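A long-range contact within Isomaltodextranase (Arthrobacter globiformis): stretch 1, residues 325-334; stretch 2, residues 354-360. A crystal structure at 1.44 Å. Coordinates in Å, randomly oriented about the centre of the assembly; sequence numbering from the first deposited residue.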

ATOM      1  N   SER A 325      -5.803 -13.396  22.846  1.00 13.39           N
ATOM      2  CA  SER A 325      -7.177 -13.079  23.167  1.00 14.88           C
ATOM      3  C   SER A 325      -7.906 -12.572  21.949  1.00 13.79           C
ATOM      4  O   SER A 325      -7.289 -12.123  20.949  1.00 14.15           O
ATOM      5  N   ASP A 326      -9.229 -12.569  22.038  1.00 13.86           N
ATOM      6  CA  ASP A 326     -10.064 -12.001  21.009  1.00 14.39           C
ATOM      7  C   ASP A 326      -9.898 -10.505  20.880  1.00 14.34           C
ATOM      8  O   ASP A 326      -9.984 -10.008  19.759  1.00 14.48           O
ATOM      9  N   GLU A 327      -9.621  -9.794  21.971  1.00 15.29           N
ATOM     10  CA  GLU A 327      -9.321  -8.377  21.837  1.00 15.28           C
ATOM     11  C   GLU A 327      -8.072  -8.143  21.001  1.00 13.95           C
ATOM     12  O   GLU A 327      -8.037  -7.219  20.188  1.00 14.89           O
ATOM     13  N   GLU A 328      -7.023  -8.929  21.188  1.00 13.59           N
ATOM     14  CA  GLU A 328      -5.846  -8.793  20.349  1.00 13.02           C
ATOM     15  C   GLU A 328      -6.153  -9.101  18.872  1.00 12.79           C
ATOM     16  O   GLU A 328      -5.653  -8.438  17.976  1.00 12.63           O
ATOM     17  N   ARG A 329      -6.970 -10.122  18.625  1.00 12.95           N
ATOM     18  CA  ARG A 329      -7.338 -10.473  17.254  1.00 12.99           C
ATOM     19  C   ARG A 329      -8.066  -9.310  16.595  1.00 12.68           C
ATOM     20  O   ARG A 329      -7.774  -8.969  15.436  1.00 13.08           O
ATOM     21  N   LYS A 330      -8.992  -8.671  17.296  1.00 13.45           N
ATOM     22  CA  LYS A 330      -9.675  -7.520  16.728  1.00 13.78           C
ATOM     23  C   LYS A 330      -8.689  -6.380  16.453  1.00 13.63           C
ATOM     24  O   LYS A 330      -8.773  -5.702  15.417  1.00 13.19           O
ATOM     25  N   THR A 331      -7.740  -6.170  17.348  1.00 12.48           N
ATOM     26  CA  THR A 331      -6.714  -5.144  17.126  1.00 12.62           C
ATOM     27  C   THR A 331      -5.845  -5.383  15.895  1.00 12.45           C
ATOM     28  O   THR A 331      -5.582  -4.457  15.148  1.00 12.39           O
ATOM     29  N   MET A 332      -5.425  -6.616  15.709  1.00 12.14           N
ATOM     30  CA  MET A 332      -4.713  -7.030  14.496  1.00 12.32           C
ATOM     31  C   MET A 332      -5.486  -6.589  13.247  1.00 12.40           C
ATOM     32  O   MET A 332      -4.947  -5.919  12.356  1.00 12.32           O
ATOM     33  N   MET A 333      -6.754  -7.004  13.180  1.00 12.33           N
ATOM     34  CA  MET A 333      -7.558  -6.722  11.996  1.00 13.14           C
ATOM     35  C   MET A 333      -7.780  -5.218  11.854  1.00 12.96           C
ATOM     36  O   MET A 333      -7.625  -4.643  10.772  1.00 13.06           O
ATOM     37  N   ASN A 334      -8.075  -4.541  12.960  1.00 12.53           N
ATOM     38  CA  ASN A 334      -8.355  -3.112  12.912  1.00 12.95           C
ATOM     39  C   ASN A 334      -7.150  -2.295  12.425  1.00 12.97           C
ATOM     40  O   ASN A 334      -7.306  -1.289  11.699  1.00 13.55           O
ATOM     41  N   ASN A 354     -12.117 -21.216  16.163  1.00 22.56           N
ATOM     42  CA  ASN A 354     -13.340 -20.395  16.179  1.00 24.42           C
ATOM     43  C   ASN A 354     -13.037 -18.957  15.794  1.00 24.37           C
ATOM     44  O   ASN A 354     -13.678 -18.075  16.340  1.00 26.88           O
ATOM     45  N   ASN A 355     -12.039 -18.686  14.950  1.00 20.39           N
ATOM     46  CA  ASN A 355     -11.637 -17.293  14.695  1.00 19.99           C
ATOM     47  C   ASN A 355     -12.017 -16.718  13.356  1.00 19.48           C
ATOM     48  O   ASN A 355     -11.608 -15.609  13.033  1.00 18.81           O
ATOM     49  N   ALA A 356     -12.815 -17.418  12.559  1.00 19.07           N
ATOM     50  CA  ALA A 356     -13.273 -16.857  11.274  1.00 19.66           C
ATOM     51  C   ALA A 356     -13.897 -15.483  11.395  1.00 19.41           C
ATOM     52  O   ALA A 356     -13.724 -14.604  10.541  1.00 20.01           O
ATOM     53  N   TRP A 357     -14.640 -15.283  12.485  1.00 18.99           N
ATOM     54  CA  TRP A 357     -15.302 -14.011  12.724  1.00 17.29           C
ATOM     55  C   TRP A 357     -14.391 -12.758  12.632  1.00 16.50           C
ATOM     56  O   TRP A 357     -14.834 -11.675  12.279  1.00 17.71           O
ATOM     57  N   VAL A 358     -13.104 -12.918  12.962  1.00 15.55           N
ATOM     58  CA  VAL A 358     -12.128 -11.808  12.961  1.00 16.31           C
ATOM     59  C   VAL A 358     -12.110 -11.120  11.589  1.00 15.25           C
ATOM     60  O   VAL A 358     -11.988  -9.890  11.449  1.00 14.87           O
ATOM     61  N   TYR A 359     -12.248 -11.959  10.575  1.00 14.53           N
ATOM     62  CA  TYR A 359     -12.009 -11.573   9.192  1.00 14.58           C
ATOM     63  C   TYR A 359     -13.295 -11.202   8.450  1.00 15.28           C
ATOM     64  O   TYR A 359     -13.236 -10.653   7.344  1.00 16.06           O
ATOM     65  N   THR A 360     -14.448 -11.496   9.043  1.00 15.41           N
ATOM     66  CA  THR A 360     -15.724 -11.466   8.318  1.00 15.75           C
ATOM     67  C   THR A 360     -16.753 -10.496   8.911  1.00 16.12           C
ATOM     68  O   THR A 360     -17.962 -10.658   8.690  1.00 17.88           O
TER

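No direct hydrogen bond joins these two stretches of isomaltodextranase, although an arginine, an aspartate and an asparagine crowd together at one end of the contact; the polar link is made by a water. The case illustrates a general principle: a helix can pair some of its charged groups within itself, while packing and a water make the contact with its neighbour.

The helix begins after Ser-325, whose p rotamer places OG 3.1 Å from Glu-328 N in a capping bond. One turn on, Arg-329 points toward the second stretch, with chi1 m and chi2 t, but its chi3 of -103° lies between wells. Its NE donates to Asp-326 OD1 at 2.9 Å, and NH1 reaches the same OD1 at 3.2 Å, forming a salt bridge within the helix. Asn-355, an m rotamer pointing toward the helix, brings OD1 to 3.2 Å from Arg-329 NE, yet the angle is too poor for a hydrogen bond. Asn-355 ND2 lies over one face of the Arg-329 guanidinium. Asp-326 OD1 and Asn-355 OD1, both acceptors and 4.0 Å apart, are reconciled by water 1, which lies 2.8 Å from Asp-326 OD1 and 2.5 Å from Asn-355 OD1 and is placed to donate to each, although it has more acceptors in reach than protons. It also accepts a weak bond from Trp-357 NE1 at 3.3 Å.

Trp-357 leaves its backbone sideways, but its p rotamer brings the ring nearer the helix. Asp-326 OD1 approaches CZ2 of Trp-357 to 3.6 Å, and Lys-330 CG approaches CZ3 of Trp-357 to 3.6 Å, both at the ring edge. Thus the aliphatic part of Lys-330 (m, t, m, t) packs against the edge of the indole, while its NZ forms a salt bridge with Glu-327 OE2 at 3.0 Å.

Val-358 fills the middle of the contact, where its CA comes within 6.2 Å of that of Lys-330. Pointing toward the helix in the t rotamer, it sets CG2 3.7 Å from Arg-329 CB and CG1 3.7 Å from Met-332 CE. Met-333 (t, p, t) also points inward; its CB lies 4.0 Å from Val-358 CG1 and its CG 3.4 Å from the carbonyl O of Val-358.

Tyr-359 (m) completes the apolar end. Met-333 SD meets the edge of its ring, 4.1 Å from Tyr-359 CD1, while Met-332 (t, t, p) places CE 3.9 Å from Tyr-359 CE1. The phenol OH finds its hydrogen bond elsewhere in the structure.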

ATOM      1  CB  SER A 325      -7.228 -12.004  24.252  1.00 14.40           C
ATOM      2  OG  SER A 325      -6.786 -10.762  23.683  1.00 16.34           O
ATOM      3  CB  ASP A 326     -11.536 -12.323  21.245  1.00 15.04           C
ATOM      4  CG  ASP A 326     -11.855 -13.799  21.108  1.00 15.78           C
ATOM      5  OD1 ASP A 326     -11.076 -14.576  20.519  1.00 15.99           O
ATOM      6  OD2 ASP A 326     -12.908 -14.242  21.651  1.00 16.59           O
ATOM      7  CB  GLU A 327      -9.234  -7.658  23.184  1.00 17.73           C
ATOM      8  CG  GLU A 327     -10.551  -7.588  23.967  1.00 20.45           C
ATOM      9  CD  GLU A 327     -11.711  -6.889  23.252  1.00 23.15           C
ATOM     10  OE1 GLU A 327     -11.534  -5.953  22.416  1.00 20.90           O
ATOM     11  OE2 GLU A 327     -12.878  -7.281  23.513  1.00 28.08           O
ATOM     12  CB  GLU A 328      -4.729  -9.726  20.828  1.00 13.18           C
ATOM     13  CG  GLU A 328      -4.075  -9.293  22.140  1.00 13.37           C
ATOM     14  CD  GLU A 328      -2.891 -10.153  22.572  1.00 13.56           C
ATOM     15  OE1 GLU A 328      -2.643 -11.177  21.892  1.00 14.12           O
ATOM     16  OE2 GLU A 328      -2.175  -9.749  23.532  1.00 14.69           O
ATOM     17  CB  ARG A 329      -8.192 -11.731  17.208  1.00 13.80           C
ATOM     18  CG  ARG A 329      -7.433 -13.002  17.481  1.00 14.72           C
ATOM     19  CD  ARG A 329      -8.358 -14.231  17.550  1.00 14.65           C
ATOM     20  NE  ARG A 329      -8.613 -14.667  18.918  1.00 15.40           N
ATOM     21  CZ  ARG A 329      -7.727 -15.283  19.691  1.00 15.62           C
ATOM     22  NH1 ARG A 329      -8.047 -15.629  20.944  1.00 16.06           N
ATOM     23  NH2 ARG A 329      -6.499 -15.549  19.256  1.00 15.89           N
ATOM     24  CB  LYS A 330     -10.807  -7.029  17.636  1.00 15.55           C
ATOM     25  CG  LYS A 330     -12.029  -7.948  17.629  1.00 17.36           C
ATOM     26  CD  LYS A 330     -13.157  -7.497  18.548  1.00 20.65           C
ATOM     27  CE  LYS A 330     -12.803  -7.539  20.007  1.00 22.88           C
ATOM     28  NZ  LYS A 330     -14.024  -7.200  20.794  1.00 24.54           N
ATOM     29  CB  THR A 331      -5.878  -4.964  18.400  1.00 12.93           C
ATOM     30  OG1 THR A 331      -6.742  -4.405  19.416  1.00 13.49           O
ATOM     31  CG2 THR A 331      -4.673  -4.065  18.160  1.00 13.51           C
ATOM     32  CB  MET A 332      -4.528  -8.564  14.538  1.00 13.26           C
ATOM     33  CG  MET A 332      -3.945  -9.177  13.283  1.00 13.72           C
ATOM     34  SD  MET A 332      -4.221 -10.949  13.218  1.00 15.04           S
ATOM     35  CE  MET A 332      -5.957 -10.974  12.912  1.00 14.81           C
ATOM     36  CB  MET A 333      -8.889  -7.443  12.108  1.00 13.89           C
ATOM     37  CG  MET A 333      -9.822  -7.259  10.926  1.00 14.72           C
ATOM     38  SD  MET A 333      -9.134  -8.030   9.436  1.00 15.86           S
ATOM     39  CE  MET A 333     -10.457  -7.741   8.254  1.00 14.77           C
ATOM     40  CB  ASN A 334      -8.785  -2.601  14.292  1.00 13.06           C
ATOM     41  CG  ASN A 334     -10.182  -3.026  14.696  1.00 13.75           C
ATOM     42  OD1 ASN A 334     -11.000  -3.426  13.858  1.00 14.53           O
ATOM     43  ND2 ASN A 334     -10.464  -2.953  16.003  1.00 13.42           N
ATOM     44  CB  ASN A 354     -14.000 -20.209  17.592  1.00 28.46           C
ATOM     45  CG  ASN A 354     -14.095 -21.457  18.440  1.00 28.92           C
ATOM     46  OD1 ASN A 354     -14.285 -22.568  17.928  1.00 35.67           O
ATOM     47  ND2 ASN A 354     -14.059 -21.255  19.788  1.00 29.91           N
ATOM     48  CB  ASN A 355     -10.130 -17.155  14.919  1.00 19.50           C
ATOM     49  CG  ASN A 355      -9.767 -17.237  16.357  1.00 20.95           C
ATOM     50  OD1 ASN A 355     -10.485 -16.679  17.193  1.00 21.86           O
ATOM     51  ND2 ASN A 355      -8.673 -17.882  16.665  1.00 21.05           N
ATOM     52  CB  ALA A 356     -14.267 -17.806  10.603  1.00 20.98           C
ATOM     53  CB  TRP A 357     -16.012 -14.045  14.098  1.00 17.64           C
ATOM     54  CG  TRP A 357     -15.024 -14.211  15.228  1.00 16.72           C
ATOM     55  CD1 TRP A 357     -14.586 -15.388  15.783  1.00 17.65           C
ATOM     56  CD2 TRP A 357     -14.328 -13.171  15.903  1.00 16.05           C
ATOM     57  NE1 TRP A 357     -13.655 -15.137  16.740  1.00 17.29           N
ATOM     58  CE2 TRP A 357     -13.464 -13.785  16.834  1.00 15.82           C
ATOM     59  CE3 TRP A 357     -14.324 -11.776  15.795  1.00 16.35           C
ATOM     60  CZ2 TRP A 357     -12.644 -13.047  17.677  1.00 16.06           C
ATOM     61  CZ3 TRP A 357     -13.489 -11.045  16.618  1.00 16.25           C
ATOM     62  CH2 TRP A 357     -12.654 -11.696  17.559  1.00 16.39           C
ATOM     63  CB  VAL A 358     -10.676 -12.349  13.269  1.00 18.19           C
ATOM     64  CG1 VAL A 358      -9.592 -11.267  13.113  1.00 19.55           C
ATOM     65  CG2 VAL A 358     -10.621 -12.952  14.684  1.00 19.98           C
ATOM     66  CB  TYR A 359     -11.338 -12.732   8.490  1.00 14.80           C
ATOM     67  CG  TYR A 359     -10.004 -13.100   9.077  1.00 13.89           C
ATOM     68  CD1 TYR A 359      -9.004 -12.128   9.252  1.00 13.55           C
ATOM     69  CD2 TYR A 359      -9.712 -14.394   9.470  1.00 13.01           C
ATOM     70  CE1 TYR A 359      -7.761 -12.449   9.760  1.00 13.62           C
ATOM     71  CE2 TYR A 359      -8.467 -14.725   9.980  1.00 13.72           C
ATOM     72  CZ  TYR A 359      -7.498 -13.750  10.137  1.00 13.16           C
ATOM     73  OH  TYR A 359      -6.249 -14.081  10.628  1.00 14.42           O
ATOM     74  CB  THR A 360     -16.305 -12.881   8.198  1.00 16.32           C
ATOM     75  OG1 THR A 360     -16.561 -13.407   9.511  1.00 17.76           O
ATOM     76  CG2 THR A 360     -15.347 -13.783   7.429  1.00 17.15           C
TER
HETATM   77  O   HOH W   1     -12.091 -16.819  19.141  1.00 22.34           O